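Local coordinates for N2152 (Neocallimastix frontalis, PDB 5U22), which probably hydrolyses arabinosyl glycosides as a polyspecific family 39 glycoside hydrolase built from a TIM barrel and a beta sandwich, at residues Y188-M193 with F225-N230; I210-L215 with R240-N245; G310-D315 with A332-A337. All blocks are in the same frame, centred on the assembly; numbering follows the deposited sequence.

Contacts 1 and 2 share one neighbourhood of the TIM barrel; contact 3 belongs to the beta sandwich, its centre about 29 Å from that of contact 1 and about 23 Å from that of contact 2. Contact 2 is core: parallel strands held by backbone bonds, aliphatic packing and an indole face over Ile-244, with polar side chains at the C-terminal end. Contact 1 lies one layer out, mostly buried but reaching solvent at Glu-190, and rests on a side-chain hydrogen-bond relay. Its helix 221-235 is the crossover between the strands of contact 2, and Tyr-188 and Phe-225 pack on Trp-212. Contact 3, only partly buried, mixes an antiparallel backbone pair with a threonine-aspartate bond and a bridging water.

Contact 1: residues Y188-M193 with F225-N230. With EDO (1,2-ethanediol), chain D.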
loop_
_atom_site.group_PDB
_atom_site.type_symbol
_atom_site.label_atom_id
_atom_site.label_comp_id
_atom_site.label_asym_id
_atom_site.label_seq_id
_atom_site.Cartn_x
_atom_site.Cartn_y
_atom_site.Cartn_z
ATOM N N TYR A 188 -0.958 -14.904 -2.639
ATOM C CA TYR A 188 -2.033 -15.480 -1.847
ATOM C C TYR A 188 -2.532 -16.770 -2.491
ATOM O O TYR A 188 -2.740 -16.833 -3.709
ATOM C CB TYR A 188 -3.184 -14.482 -1.702
ATOM C CG TYR A 188 -4.248 -14.989 -0.762
ATOM C CD1 TYR A 188 -4.218 -14.661 0.588
ATOM C CD2 TYR A 188 -5.259 -15.825 -1.218
ATOM C CE1 TYR A 188 -5.191 -15.149 1.464
ATOM C CE2 TYR A 188 -6.226 -16.316 -0.364
ATOM C CZ TYR A 188 -6.187 -15.974 0.977
ATOM O OH TYR A 188 -7.152 -16.468 1.820
ATOM N N GLU A 189 -2.734 -17.798 -1.671
ATOM C CA GLU A 189 -3.465 -18.987 -2.096
ATOM C C GLU A 189 -4.209 -19.527 -0.881
ATOM O O GLU A 189 -3.680 -19.508 0.230
ATOM C CB GLU A 189 -2.523 -20.036 -2.704
ATOM C CG GLU A 189 -3.229 -21.169 -3.412
ATOM C CD GLU A 189 -3.660 -22.263 -2.460
ATOM O OE1 GLU A 189 -2.866 -22.588 -1.544
ATOM O OE2 GLU A 189 -4.793 -22.787 -2.618
ATOM N N GLU A 190 -5.444 -19.986 -1.088
ATOM C CA GLU A 190 -6.324 -20.226 0.054
ATOM C C GLU A 190 -5.849 -21.389 0.919
ATOM O O GLU A 190 -5.882 -21.297 2.154
ATOM C CB GLU A 190 -7.747 -20.456 -0.429
ATOM C CG GLU A 190 -8.735 -20.680 0.685
ATOM C CD GLU A 190 -10.149 -20.650 0.181
ATOM O OE1 GLU A 190 -10.661 -19.540 -0.089
ATOM O OE2 GLU A 190 -10.732 -21.738 0.009
ATOM N N ASN A 191 -5.434 -22.502 0.301
ATOM C CA ASN A 191 -4.962 -23.647 1.081
ATOM C C ASN A 191 -3.737 -23.279 1.907
ATOM O O ASN A 191 -3.620 -23.674 3.075
ATOM C CB ASN A 191 -4.630 -24.815 0.157
ATOM C CG ASN A 191 -5.850 -25.648 -0.215
ATOM O OD1 ASN A 191 -6.972 -25.331 0.155
ATOM N ND2 ASN A 191 -5.625 -26.715 -0.968
ATOM N N LYS A 192 -2.810 -22.528 1.305
ATOM C CA LYS A 192 -1.593 -22.108 1.986
ATOM C C LYS A 192 -1.918 -21.234 3.190
ATOM O O LYS A 192 -1.371 -21.427 4.286
ATOM C CB LYS A 192 -0.707 -21.365 0.982
ATOM C CG LYS A 192 0.592 -20.822 1.534
ATOM C CD LYS A 192 1.521 -20.393 0.401
ATOM C CE LYS A 192 0.871 -19.354 -0.509
ATOM N NZ LYS A 192 1.729 -18.971 -1.667
ATOM N N MET A 193 -2.824 -20.272 3.009
ATOM C CA MET A 193 -3.205 -19.393 4.113
ATOM C C MET A 193 -3.957 -20.159 5.193
ATOM O O MET A 193 -3.692 -19.990 6.387
ATOM C CB MET A 193 -4.061 -18.234 3.599
ATOM C CG MET A 193 -4.553 -17.304 4.710
ATOM S SD MET A 193 -3.210 -16.483 5.608
ATOM C CE MET A 193 -2.786 -15.179 4.453
ATOM N N PHE A 225 -8.891 -10.922 -0.522
ATOM C CA PHE A 225 -9.451 -10.333 0.688
ATOM C C PHE A 225 -10.715 -11.069 1.116
ATOM O O PHE A 225 -10.899 -11.354 2.305
ATOM C CB PHE A 225 -9.751 -8.842 0.473
ATOM C CG PHE A 225 -8.543 -8.024 0.116
ATOM C CD1 PHE A 225 -7.318 -8.254 0.737
ATOM C CD2 PHE A 225 -8.625 -7.047 -0.868
ATOM C CE1 PHE A 225 -6.208 -7.513 0.401
ATOM C CE2 PHE A 225 -7.533 -6.303 -1.213
ATOM C CZ PHE A 225 -6.303 -6.541 -0.580
ATOM N N ARG A 226 -11.596 -11.390 0.162
ATOM C CA ARG A 226 -12.823 -12.109 0.504
ATOM C C ARG A 226 -12.516 -13.508 1.026
ATOM O O ARG A 226 -13.121 -13.960 2.005
ATOM C CB ARG A 226 -13.756 -12.171 -0.710
ATOM C CG ARG A 226 -14.188 -10.773 -1.194
ATOM C CD ARG A 226 -15.312 -10.844 -2.227
ATOM N NE ARG A 226 -14.952 -11.601 -3.428
ATOM C CZ ARG A 226 -14.426 -11.066 -4.529
ATOM N NH1 ARG A 226 -14.166 -9.762 -4.587
ATOM N NH2 ARG A 226 -14.147 -11.840 -5.573
ATOM N N SER A 227 -11.582 -14.208 0.377
ATOM C CA SER A 227 -11.158 -15.520 0.852
ATOM C C SER A 227 -10.597 -15.427 2.262
ATOM O O SER A 227 -10.979 -16.196 3.155
ATOM C CB SER A 227 -10.113 -16.113 -0.099
ATOM O OG SER A 227 -9.488 -17.254 0.489
ATOM N N TYR A 228 -9.713 -14.455 2.494
ATOM C CA TYR A 228 -9.056 -14.372 3.791
ATOM C C TYR A 228 -10.069 -14.092 4.900
ATOM O O TYR A 228 -10.078 -14.766 5.937
ATOM C CB TYR A 228 -7.942 -13.320 3.770
ATOM C CG TYR A 228 -7.410 -13.163 5.162
ATOM C CD1 TYR A 228 -6.600 -14.139 5.712
ATOM C CD2 TYR A 228 -7.791 -12.093 5.960
ATOM C CE1 TYR A 228 -6.153 -14.043 7.009
ATOM C CE2 TYR A 228 -7.353 -11.988 7.261
ATOM C CZ TYR A 228 -6.539 -12.976 7.778
ATOM O OH TYR A 228 -6.095 -12.887 9.070
ATOM N N ARG A 229 -10.957 -13.123 4.692
ATOM C CA ARG A 229 -11.916 -12.824 5.749
ATOM C C ARG A 229 -12.895 -13.974 5.968
ATOM O O ARG A 229 -13.344 -14.190 7.099
ATOM C CB ARG A 229 -12.642 -11.520 5.424
ATOM C CG ARG A 229 -11.673 -10.321 5.359
ATOM C CD ARG A 229 -11.984 -9.298 6.421
ATOM N NE ARG A 229 -11.013 -8.199 6.516
ATOM C CZ ARG A 229 -10.986 -7.118 5.725
ATOM N NH1 ARG A 229 -11.850 -6.978 4.720
ATOM N NH2 ARG A 229 -10.071 -6.169 5.929
ATOM N N ASN A 230 -13.224 -14.732 4.920
ATOM C CA ASN A 230 -14.044 -15.925 5.122
ATOM C C ASN A 230 -13.287 -17.000 5.899
ATOM O O ASN A 230 -13.883 -17.715 6.713
ATOM C CB ASN A 230 -14.529 -16.470 3.786
ATOM C CG ASN A 230 -15.833 -15.838 3.339
ATOM O OD1 ASN A 230 -16.770 -15.682 4.128
ATOM N ND2 ASN A 230 -15.904 -15.480 2.065
HETATM C C1 EDO D . -8.136 -17.748 -3.076
HETATM O O1 EDO D . -9.022 -16.856 -3.684
HETATM C C2 EDO D . -7.147 -18.203 -4.121
HETATM O O2 EDO D . -6.552 -19.398 -3.631
HETATM O O HOH W 1 -12.243 -18.878 2.463
#
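Packing on the outer layer of the barrel brings Tyr-188, in the loop just before helix 190-202, and Glu-190, that helix's first residue, against Ser-227 on helix 221-235. The serine hydroxyl is the middle of a relay: Tyr-188 OH donates to Ser-227 OG over 2.8 Å, and Ser-227 OG donates in turn to Glu-190 OE1 over 2.6 Å, on the lone pair facing away from the other carboxylate oxygen. The nearby carboxylate probably polarises both hydroxyls. Glu-190 can reach across because its CG lies opposite the backbone N (chi1 -179°) and the chain runs on extended. Water 1 donates to Ser-227 O and, weakly, to Glu-190 OE1, bridging the two where Glu-190 is exposed. In this alpha/beta barrel the two helices are successive outer helices, and their inner sides rest on strand 209-212. There the Tyr-188 and Tyr-228 side chains cross at about a right angle, with Tyr-188 CE1 4.0 Å from Tyr-228 CB. Met-193 brings CG to the edge of the Tyr-228 ring, 3.9 Å from CD1, while its SD makes an oblique Met-aromatic contact. Glu-189 is the N-cap of helix 190-202, its carboxylate accepting from Asn-191 N and Lys-192 N. An ethanediol, probably from the crystallisation liquor, takes the Glu-190 N-H and sits at the Tyr-188 ring edge.

Contact 2: residues I210-L215 with R240-N245; sequences IAWHEL and RPITIN. With EDO (1,2-ethanediol), chain E.
Ile-210 begins the parallel pairing of strands 209-212 and 242-247: its N donates to Pro-241 O at 2.9 Å, and its O accepts from Thr-243 N at 2.8 Å in an almost straight bond. Its side chain runs beside that of Ile-242 in the same direction, Ile-210 CG2 lying 3.6 Å from Ile-242 CG1, on the face that packs under helix 221-235, which links the two strands in a beta-alpha-beta unit of the TIM barrel. Ala-211 and Thr-243 occupy the other face, Ala-211 CB touching Thr-243 CG2; Thr-243 OG1 bonds onward to Ser-275. At Trp-212 the ladder slackens, its N reaching Thr-243 O in a weak bond of 3.4 Å. With CG set between the backbone N and the carbonyl carbon (chi1 68°), the indole lies over Ile-244, whose CD1 makes a CH-pi contact 3.6 Å from the centroid of the Trp-212 five-membered ring. His-213 presents its ring edge to Asn-245: NE2 donates to Asn-245 OD1 at 2.8 Å, a weak bond because the N-H points well off line, with ring and amide planes 57° apart. His-213 ND1 bonds to Glu-147, and Asn-245 ND2 to Glu-143. Glu-214 lays CG against Ile-244 CG2 and bends back, so that its OE2 takes Trp-212 NE1 at 2.9 Å, in the indole plane but above that of the carboxylate; His-224 ND1 also bonds to OE2. Apolar strand packing thus gives way to two polar sets at the C-terminal strand ends, where TIM barrels carry their active sites. A bound buffer molecule lies about 5 Å from the His-213 side chain, and the His-213 and Asn-245 pair, tied to two glutamates, is consistent with a place in or beside the substrate pocket.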
loop_
_atom_site.group_PDB
_atom_site.type_symbol
_atom_site.label_atom_id
_atom_site.label_comp_id
_atom_site.label_asym_id
_atom_site.label_seq_id
_atom_site.Cartn_x
_atom_site.Cartn_y
_atom_site.Cartn_z
ATOM N N ILE A 210 -1.900 -9.522 9.565
ATOM C CA ILE A 210 -1.716 -10.533 8.528
ATOM C C ILE A 210 -1.089 -9.872 7.309
ATOM O O ILE A 210 -1.450 -8.753 6.935
ATOM C CB ILE A 210 -3.059 -11.210 8.187
ATOM C CG1 ILE A 210 -2.848 -12.515 7.412
ATOM C CG2 ILE A 210 -3.979 -10.267 7.407
ATOM C CD1 ILE A 210 -2.318 -13.652 8.294
ATOM N N ALA A 211 -0.129 -10.552 6.688
ATOM C CA ALA A 211 0.638 -9.957 5.606
ATOM C C ALA A 211 0.780 -10.936 4.453
ATOM O O ALA A 211 1.092 -12.113 4.661
ATOM C CB ALA A 211 2.046 -9.553 6.084
ATOM N N TRP A 212 0.573 -10.434 3.239
ATOM C CA TRP A 212 1.014 -11.128 2.037
ATOM C C TRP A 212 1.249 -10.092 0.952
ATOM O O TRP A 212 0.996 -8.897 1.143
ATOM C CB TRP A 212 0.008 -12.191 1.580
ATOM C CG TRP A 212 -1.324 -11.719 1.063
ATOM C CD1 TRP A 212 -1.645 -11.409 -0.241
ATOM C CD2 TRP A 212 -2.535 -11.572 1.820
ATOM N NE1 TRP A 212 -2.978 -11.061 -0.322
ATOM C CE2 TRP A 212 -3.545 -11.154 0.923
ATOM C CE3 TRP A 212 -2.860 -11.746 3.174
ATOM C CZ2 TRP A 212 -4.863 -10.898 1.338
ATOM C CZ3 TRP A 212 -4.167 -11.510 3.585
ATOM C CH2 TRP A 212 -5.157 -11.088 2.666
ATOM N N HIS A 213 1.729 -10.562 -0.194
ATOM C CA HIS A 213 2.101 -9.699 -1.304
ATOM C C HIS A 213 1.129 -9.876 -2.459
ATOM O O HIS A 213 0.564 -10.955 -2.657
ATOM C CB HIS A 213 3.522 -10.007 -1.753
ATOM C CG HIS A 213 4.535 -9.772 -0.682
ATOM N ND1 HIS A 213 5.832 -10.236 -0.760
ATOM C CD2 HIS A 213 4.436 -9.121 0.503
ATOM C CE1 HIS A 213 6.484 -9.878 0.332
ATOM N NE2 HIS A 213 5.659 -9.208 1.118
ATOM N N GLU A 214 0.933 -8.799 -3.220
ATOM C CA GLU A 214 0.079 -8.820 -4.415
ATOM C C GLU A 214 0.912 -8.272 -5.571
ATOM O O GLU A 214 0.801 -7.105 -5.963
ATOM C CB GLU A 214 -1.223 -8.029 -4.206
ATOM C CG GLU A 214 -2.183 -8.645 -3.167
ATOM C CD GLU A 214 -2.901 -9.901 -3.670
ATOM O OE1 GLU A 214 -2.528 -10.449 -4.741
ATOM O OE2 GLU A 214 -3.857 -10.332 -2.979
ATOM N N LEU A 215 1.749 -9.145 -6.127
ATOM C CA LEU A 215 2.679 -8.768 -7.178
ATOM C C LEU A 215 2.632 -9.756 -8.342
ATOM O O LEU A 215 3.506 -9.714 -9.210
ATOM C CB LEU A 215 4.102 -8.654 -6.602
ATOM C CG LEU A 215 4.562 -9.756 -5.638
ATOM C CD1 LEU A 215 4.823 -11.104 -6.349
ATOM C CD2 LEU A 215 5.813 -9.287 -4.901
ATOM N N ARG A 240 -8.162 -9.723 11.840
ATOM C CA ARG A 240 -6.831 -9.123 11.874
ATOM C C ARG A 240 -6.738 -7.968 10.880
ATOM O O ARG A 240 -7.320 -8.041 9.792
ATOM C CB ARG A 240 -5.753 -10.151 11.522
ATOM C CG ARG A 240 -5.658 -11.344 12.467
ATOM C CD ARG A 240 -5.622 -10.841 13.880
ATOM N NE ARG A 240 -4.933 -11.703 14.832
ATOM C CZ ARG A 240 -5.546 -12.476 15.722
ATOM N NH1 ARG A 240 -6.876 -12.543 15.754
ATOM N NH2 ARG A 240 -4.830 -13.188 16.579
ATOM N N PRO A 241 -6.009 -6.902 11.225
ATOM C CA PRO A 241 -5.631 -5.908 10.209
ATOM C C PRO A 241 -4.802 -6.571 9.126
ATOM O O PRO A 241 -4.002 -7.469 9.400
ATOM C CB PRO A 241 -4.787 -4.888 10.985
ATOM C CG PRO A 241 -5.056 -5.153 12.431
ATOM C CD PRO A 241 -5.452 -6.591 12.551
ATOM N N ILE A 242 -4.980 -6.097 7.891
ATOM C CA ILE A 242 -4.301 -6.646 6.722
ATOM C C ILE A 242 -3.244 -5.657 6.254
ATOM O O ILE A 242 -3.536 -4.470 6.075
ATOM C CB ILE A 242 -5.291 -6.933 5.582
ATOM C CG1 ILE A 242 -6.338 -7.954 6.021
ATOM C CG2 ILE A 242 -4.544 -7.391 4.329
ATOM C CD1 ILE A 242 -7.466 -8.108 5.018
ATOM N N THR A 243 -2.030 -6.150 6.018
ATOM C CA THR A 243 -0.999 -5.351 5.372
ATOM C C THR A 243 -0.534 -6.056 4.101
ATOM O O THR A 243 -0.023 -7.180 4.152
ATOM C CB THR A 243 0.165 -5.050 6.329
ATOM O OG1 THR A 243 1.111 -4.219 5.659
ATOM C CG2 THR A 243 0.881 -6.297 6.833
ATOM N N ILE A 244 -0.751 -5.413 2.953
ATOM C CA ILE A 244 -0.259 -5.947 1.688
ATOM C C ILE A 244 1.051 -5.232 1.419
ATOM O O ILE A 244 1.071 -4.213 0.727
ATOM C CB ILE A 244 -1.271 -5.746 0.541
ATOM C CG1 ILE A 244 -2.622 -6.359 0.918
ATOM C CG2 ILE A 244 -0.761 -6.370 -0.764
ATOM C CD1 ILE A 244 -2.541 -7.834 1.324
ATOM N N ASN A 245 2.151 -5.729 1.990
ATOM C CA ASN A 245 3.318 -4.875 2.127
ATOM C C ASN A 245 4.289 -4.999 0.966
ATOM O O ASN A 245 5.406 -4.481 1.054
ATOM C CB ASN A 245 4.016 -5.086 3.489
ATOM C CG ASN A 245 4.430 -6.520 3.757
ATOM O OD1 ASN A 245 4.564 -7.332 2.839
ATOM N ND2 ASN A 245 4.668 -6.831 5.029
HETATM C C1 EDO E . -7.518 -14.811 19.071
HETATM O O1 EDO E . -6.753 -13.608 19.201
HETATM C C2 EDO E . -8.207 -14.910 17.728
HETATM O O2 EDO E . -9.087 -16.031 17.696
#

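Contact 3: residues G310-D315 with A332-A337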
loop_
_atom_site.group_PDB
_atom_site.type_symbol
_atom_site.label_atom_id
_atom_site.label_comp_id
_atom_site.label_asym_id
_atom_site.label_seq_id
_atom_site.Cartn_x
_atom_site.Cartn_y
_atom_site.Cartn_z
ATOM N N GLY A 310 -2.798 11.195 -1.057
ATOM C CA GLY A 310 -2.451 11.594 0.295
ATOM C C GLY A 310 -3.194 12.828 0.762
ATOM O O GLY A 310 -3.386 13.016 1.971
ATOM N N ASP A 311 -3.595 13.699 -0.177
ATOM C CA ASP A 311 -4.353 14.906 0.155
ATOM C C ASP A 311 -5.776 14.607 0.587
ATOM O O ASP A 311 -6.448 15.510 1.101
ATOM C CB ASP A 311 -4.431 15.871 -1.039
ATOM C CG ASP A 311 -3.111 16.545 -1.349
ATOM O OD1 ASP A 311 -2.181 16.464 -0.518
ATOM O OD2 ASP A 311 -3.022 17.184 -2.427
ATOM N N MET A 312 -6.269 13.391 0.349
ATOM C CA MET A 312 -7.663 13.100 0.642
ATOM C C MET A 312 -7.918 13.197 2.138
ATOM O O MET A 312 -7.121 12.715 2.950
ATOM C CB MET A 312 -8.038 11.712 0.124
ATOM C CG MET A 312 -8.084 11.629 -1.401
ATOM S SD MET A 312 -8.520 9.964 -1.962
ATOM C CE MET A 312 -9.734 10.341 -3.220
ATOM N N THR A 313 -9.026 13.851 2.493
ATOM C CA THR A 313 -9.467 14.032 3.871
ATOM C C THR A 313 -10.945 13.668 3.961
ATOM O O THR A 313 -11.621 13.488 2.944
ATOM C CB THR A 313 -9.223 15.474 4.356
ATOM O OG1 THR A 313 -9.828 16.404 3.449
ATOM C CG2 THR A 313 -7.730 15.784 4.443
ATOM N N GLY A 314 -11.453 13.550 5.189
ATOM C CA GLY A 314 -12.849 13.177 5.386
ATOM C C GLY A 314 -13.070 11.676 5.361
ATOM O O GLY A 314 -12.301 10.925 5.971
ATOM N N ASP A 315 -14.110 11.225 4.668
ATOM C CA ASP A 315 -14.463 9.812 4.606
ATOM C C ASP A 315 -14.203 9.263 3.217
ATOM O O ASP A 315 -14.487 9.928 2.221
ATOM C CB ASP A 315 -15.941 9.587 4.925
ATOM C CG ASP A 315 -16.281 9.893 6.344
ATOM O OD1 ASP A 315 -15.431 9.641 7.222
ATOM O OD2 ASP A 315 -17.408 10.368 6.578
ATOM N N ALA A 332 -10.715 5.387 -5.993
ATOM C CA ALA A 332 -11.166 5.671 -4.641
ATOM C C ALA A 332 -11.675 7.100 -4.563
ATOM O O ALA A 332 -11.222 7.981 -5.299
ATOM C CB ALA A 332 -10.039 5.468 -3.616
ATOM N N ALA A 333 -12.604 7.326 -3.640
ATOM C CA ALA A 333 -13.249 8.624 -3.543
ATOM C C ALA A 333 -13.356 9.032 -2.088
ATOM O O ALA A 333 -13.563 8.185 -1.214
ATOM C CB ALA A 333 -14.640 8.605 -4.174
ATOM N N SER A 334 -13.225 10.337 -1.835
ATOM C CA SER A 334 -13.356 10.869 -0.486
ATOM C C SER A 334 -14.338 12.036 -0.484
ATOM O O SER A 334 -14.498 12.746 -1.483
ATOM C CB SER A 334 -11.996 11.312 0.073
ATOM O OG SER A 334 -11.484 12.398 -0.678
ATOM N N VAL A 335 -15.019 12.211 0.644
ATOM C CA VAL A 335 -15.919 13.341 0.856
ATOM C C VAL A 335 -15.537 13.992 2.171
ATOM O O VAL A 335 -15.390 13.301 3.183
ATOM C CB VAL A 335 -17.399 12.920 0.891
ATOM C CG1 VAL A 335 -18.276 14.141 1.186
ATOM C CG2 VAL A 335 -17.812 12.253 -0.403
ATOM N N ASP A 336 -15.396 15.319 2.162
ATOM C CA ASP A 336 -15.015 16.083 3.347
ATOM C C ASP A 336 -16.006 17.229 3.525
ATOM O O ASP A 336 -15.985 18.190 2.751
ATOM C CB ASP A 336 -13.590 16.613 3.203
ATOM C CG ASP A 336 -13.076 17.294 4.468
ATOM O OD1 ASP A 336 -13.872 17.874 5.233
ATOM O OD2 ASP A 336 -11.850 17.259 4.691
ATOM N N ALA A 337 -16.854 17.142 4.556
ATOM C CA ALA A 337 -17.855 18.179 4.791
ATOM C C ALA A 337 -17.286 19.451 5.409
ATOM O O ALA A 337 -17.951 20.491 5.355
ATOM C CB ALA A 337 -18.974 17.648 5.694
HETATM O O HOH W 2 -12.623 14.322 0.549
#
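Ala-332 receives the end of Met-312, whose methyl CE packs 3.5 Å from Ala-332 O. The methionine runs extended from the backbone as far as its sulfur, then turns at the last torsion so that CE also lies near the backbone of Ala-333. Ser-334 faces the same thioether, Ser-334 OG lying 3.6 Å from Met-312 CG, and CE, CG and CB gather round this hydroxyl. Water 2 lies 2.6 Å from Ser-334 OG and donates to Thr-313 O, linking the two. Val-335 carries the backbone pairing. Its N donates to Asp-315 O at 2.8 Å, in the carbonyl plane, and Asp-315 N returns a nearly straight bond to Val-335 O at 2.9 Å, arriving tilted from the plane. This antiparallel hydrogen-bonded pair is where the chain, having left helix 301-310, enters strand 315-320 and joins strand 330-336 in the beta sandwich next to the barrel. Asp-315 and Val-335 point to the same face of the sheet, Asp-315 touching Lys-32 and Arg-35, and Val-335 touching Cys-29 and Pro-362. Just before Asp-315 the chain passes through Gly-314 at phi 85° and psi -136°, angles at which a side chain would be jammed against the preceding carbonyl O, and Gly-314 CA approaches Val-335 O to 3.4 Å. Asp-336, with its carboxylate carbon opposite the backbone N (chi1 -174°), reaches over the loop to Thr-313. Thr-313 OG1 donates to Asp-336 OD2 in a short bond of 2.5 Å, received on the lone pair turned away from OD1, and the same hydroxyl oxygen bonds to Tyr-341 OH. Asp-336 OD1 meanwhile accepts from the backbone N of Ser-338 and Ala-339 in the turn before strand 341-347.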